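Local atomic coordinates of Rbam17540 (Bacillus amyloliquefaciens, PDB entry 2YOY), a protein that binds copper and probably acts as a lytic polysaccharide monooxygenase of the CBM33 family, oxidatively cleaving cellulose chains. Residues M13-K18 with K29-D35. Numbering follows the deposited sequence.
Sequences MGALEK and KYGSVID
Residues 13-18 are regular alpha-helix within helix 10-21, with Glu17 N to Met13 O at 2.8 Å and Lys18 N to Gly14 O at 2.9 Å. Residues 29-35 leave helix 23-30 at Gly31, whose phi/psi of 76/-168° breaks the helix, then run on through a short 3-10 segment that ends the range (Asp35 N to Ser32 O 3.3 Å). Both helices belong to the largely helical insertion between strands 2-6 and 41-43, probably the L2 region of lytic polysaccharide monooxygenases, beside the immunoglobulin-like beta-sandwich core. Closest CA approach is Ala15 to Ile34, 4.3 Å, where Ala15 CA also makes a CA-H...O contact with Ile34 O (3.5 Å, 138° at H).

Gly14 lets the helix backbone lie directly on the Tyr30 ring: its CA stands 3.3 Å from the ring centroid, 4° off the normal, a CH-pi contact over the face. A CB built here would be a tight fit, 3.2 Å from Tyr30 CD2 and 3.4 Å from Ile34 CG2. Tyr30 (chi1 m, chi2 88°) points toward the helix, and Trp78 also meets its ring.

On one side Glu17 (chi1 m) offers OE2 to two donors, Tyr30 OH at 2.5 Å and Lys29 NZ at 2.8 Å; the latter is a salt bridge reached by an all-t lysine. On the other, Lys18 (chi1 and chi2 t) passes Ile34 and sets NZ 3.0 Å from Asp35 OD1, a salt bridge whose acceptor also binds Trp23 NE1. One water accepts from Lys18 NZ at 3.0 Å and donates to Ile34 O at 2.6 Å.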
loop_
_atom_site.group_PDB
_atom_site.type_symbol
_atom_site.label_atom_id
_atom_site.label_comp_id
_atom_site.label_asym_id
_atom_site.label_seq_id
_atom_site.Cartn_x
_atom_site.Cartn_y
_atom_site.Cartn_z
ATOM N N MET A 13 -4.934 -7.898 -3.562
ATOM C CA MET A 13 -5.095 -8.415 -4.909
ATOM C C MET A 13 -4.332 -9.736 -5.073
ATOM O O MET A 13 -4.824 -10.677 -5.720
ATOM C CB MET A 13 -4.628 -7.421 -5.976
ATOM C CG MET A 13 -5.080 -7.665 -7.431
ATOM S SD MET A 13 -6.791 -7.130 -7.571
ATOM C CE MET A 13 -6.627 -5.333 -7.747
ATOM N N GLY A 14 -3.173 -9.853 -4.431
ATOM C CA GLY A 14 -2.426 -11.163 -4.444
ATOM C C GLY A 14 -3.230 -12.316 -3.821
ATOM O O GLY A 14 -3.357 -13.417 -4.409
ATOM N N ALA A 15 -3.777 -12.040 -2.646
ATOM C CA ALA A 15 -4.639 -12.993 -1.933
ATOM C C ALA A 15 -5.847 -13.333 -2.758
ATOM O O ALA A 15 -6.245 -14.490 -2.819
ATOM C CB ALA A 15 -5.050 -12.430 -0.597
ATOM N N LEU A 16 -6.463 -12.338 -3.377
ATOM C CA LEU A 16 -7.569 -12.614 -4.317
ATOM C C LEU A 16 -7.193 -13.463 -5.466
ATOM O O LEU A 16 -7.958 -14.368 -5.816
ATOM C CB LEU A 16 -8.254 -11.319 -4.775
ATOM C CG LEU A 16 -8.938 -10.493 -3.708
ATOM C CD1 LEU A 16 -9.563 -9.271 -4.347
ATOM C CD2 LEU A 16 -10.034 -11.255 -2.941
ATOM N N GLU A 17 -6.030 -13.201 -6.121
ATOM C CA GLU A 17 -5.636 -13.998 -7.283
ATOM C C GLU A 17 -5.135 -15.417 -6.930
ATOM O O GLU A 17 -5.204 -16.335 -7.756
ATOM C CB GLU A 17 -4.540 -13.263 -8.077
ATOM C CG GLU A 17 -5.088 -12.011 -8.770
ATOM C CD GLU A 17 -4.526 -11.741 -10.101
ATOM O OE1 GLU A 17 -5.096 -12.272 -11.107
ATOM O OE2 GLU A 17 -3.585 -10.899 -10.199
ATOM N N LYS A 18 -4.699 -15.618 -5.708
ATOM C CA LYS A 18 -4.470 -16.982 -5.195
ATOM C C LYS A 18 -5.729 -17.825 -5.423
ATOM O O LYS A 18 -5.639 -18.978 -5.846
ATOM C CB LYS A 18 -4.037 -16.918 -3.752
ATOM C CG LYS A 18 -3.988 -18.239 -3.024
ATOM C CD LYS A 18 -3.523 -18.004 -1.591
ATOM C CE LYS A 18 -4.421 -18.672 -0.575
ATOM N NZ LYS A 18 -3.965 -18.395 0.810
ATOM N N LYS A 29 3.513 -14.297 -9.610
ATOM C CA LYS A 29 3.187 -12.903 -9.964
ATOM C C LYS A 29 3.456 -11.957 -8.766
ATOM O O LYS A 29 3.940 -10.851 -8.964
ATOM C CB LYS A 29 1.742 -12.854 -10.465
ATOM C CG LYS A 29 1.208 -11.485 -10.805
ATOM C CD LYS A 29 -0.179 -11.607 -11.434
ATOM C CE LYS A 29 -0.748 -10.226 -11.739
ATOM N NZ LYS A 29 -2.029 -10.390 -12.489
ATOM N N TYR A 30 3.131 -12.378 -7.544
ATOM C CA TYR A 30 3.152 -11.509 -6.373
ATOM C C TYR A 30 4.218 -11.869 -5.323
ATOM O O TYR A 30 4.540 -11.033 -4.454
ATOM C CB TYR A 30 1.786 -11.582 -5.625
ATOM C CG TYR A 30 0.610 -11.017 -6.371
ATOM C CD1 TYR A 30 -0.143 -11.804 -7.255
ATOM C CD2 TYR A 30 0.239 -9.668 -6.202
ATOM C CE1 TYR A 30 -1.231 -11.269 -7.939
ATOM C CE2 TYR A 30 -0.831 -9.119 -6.880
ATOM C CZ TYR A 30 -1.551 -9.915 -7.765
ATOM O OH TYR A 30 -2.610 -9.380 -8.456
ATOM N N GLY A 31 4.718 -13.105 -5.361
ATOM C CA GLY A 31 5.484 -13.680 -4.263
ATOM C C GLY A 31 4.658 -14.124 -3.081
ATOM O O GLY A 31 3.436 -14.215 -3.172
ATOM N N SER A 32 5.315 -14.414 -1.967
ATOM C CA SER A 32 4.677 -15.071 -0.839
ATOM C C SER A 32 3.616 -14.279 -0.059
ATOM O O SER A 32 2.917 -14.841 0.821
ATOM C CB SER A 32 5.752 -15.552 0.138
ATOM O OG SER A 32 6.516 -14.454 0.626
ATOM N N VAL A 33 3.479 -12.990 -0.365
ATOM C CA VAL A 33 2.435 -12.200 0.237
ATOM C C VAL A 33 1.036 -12.744 -0.000
ATOM O O VAL A 33 0.147 -12.400 0.748
ATOM C CB VAL A 33 2.532 -10.707 -0.212
ATOM C CG1 VAL A 33 2.123 -10.527 -1.682
ATOM C CG2 VAL A 33 1.699 -9.833 0.699
ATOM N N ILE A 34 0.831 -13.580 -1.035
ATOM C CA ILE A 34 -0.484 -14.082 -1.313
ATOM C C ILE A 34 -1.151 -14.773 -0.098
ATOM O O ILE A 34 -2.394 -14.794 0.003
ATOM C CB ILE A 34 -0.498 -15.012 -2.549
ATOM C CG1 ILE A 34 0.266 -16.334 -2.264
ATOM C CG2 ILE A 34 -0.064 -14.264 -3.809
ATOM C CD1 ILE A 34 0.259 -17.309 -3.418
ATOM N N ASP A 35 -0.328 -15.299 0.819
ATOM C CA ASP A 35 -0.808 -16.030 1.974
ATOM C C ASP A 35 -1.021 -15.141 3.175
ATOM O O ASP A 35 -1.746 -15.545 4.095
ATOM C CB ASP A 35 0.186 -17.142 2.347
ATOM C CG ASP A 35 0.022 -18.381 1.500
ATOM O OD1 ASP A 35 -0.980 -18.495 0.777
ATOM O OD2 ASP A 35 0.903 -19.256 1.564
HETATM O O HOH W 1 -4.307 -15.514 1.592
#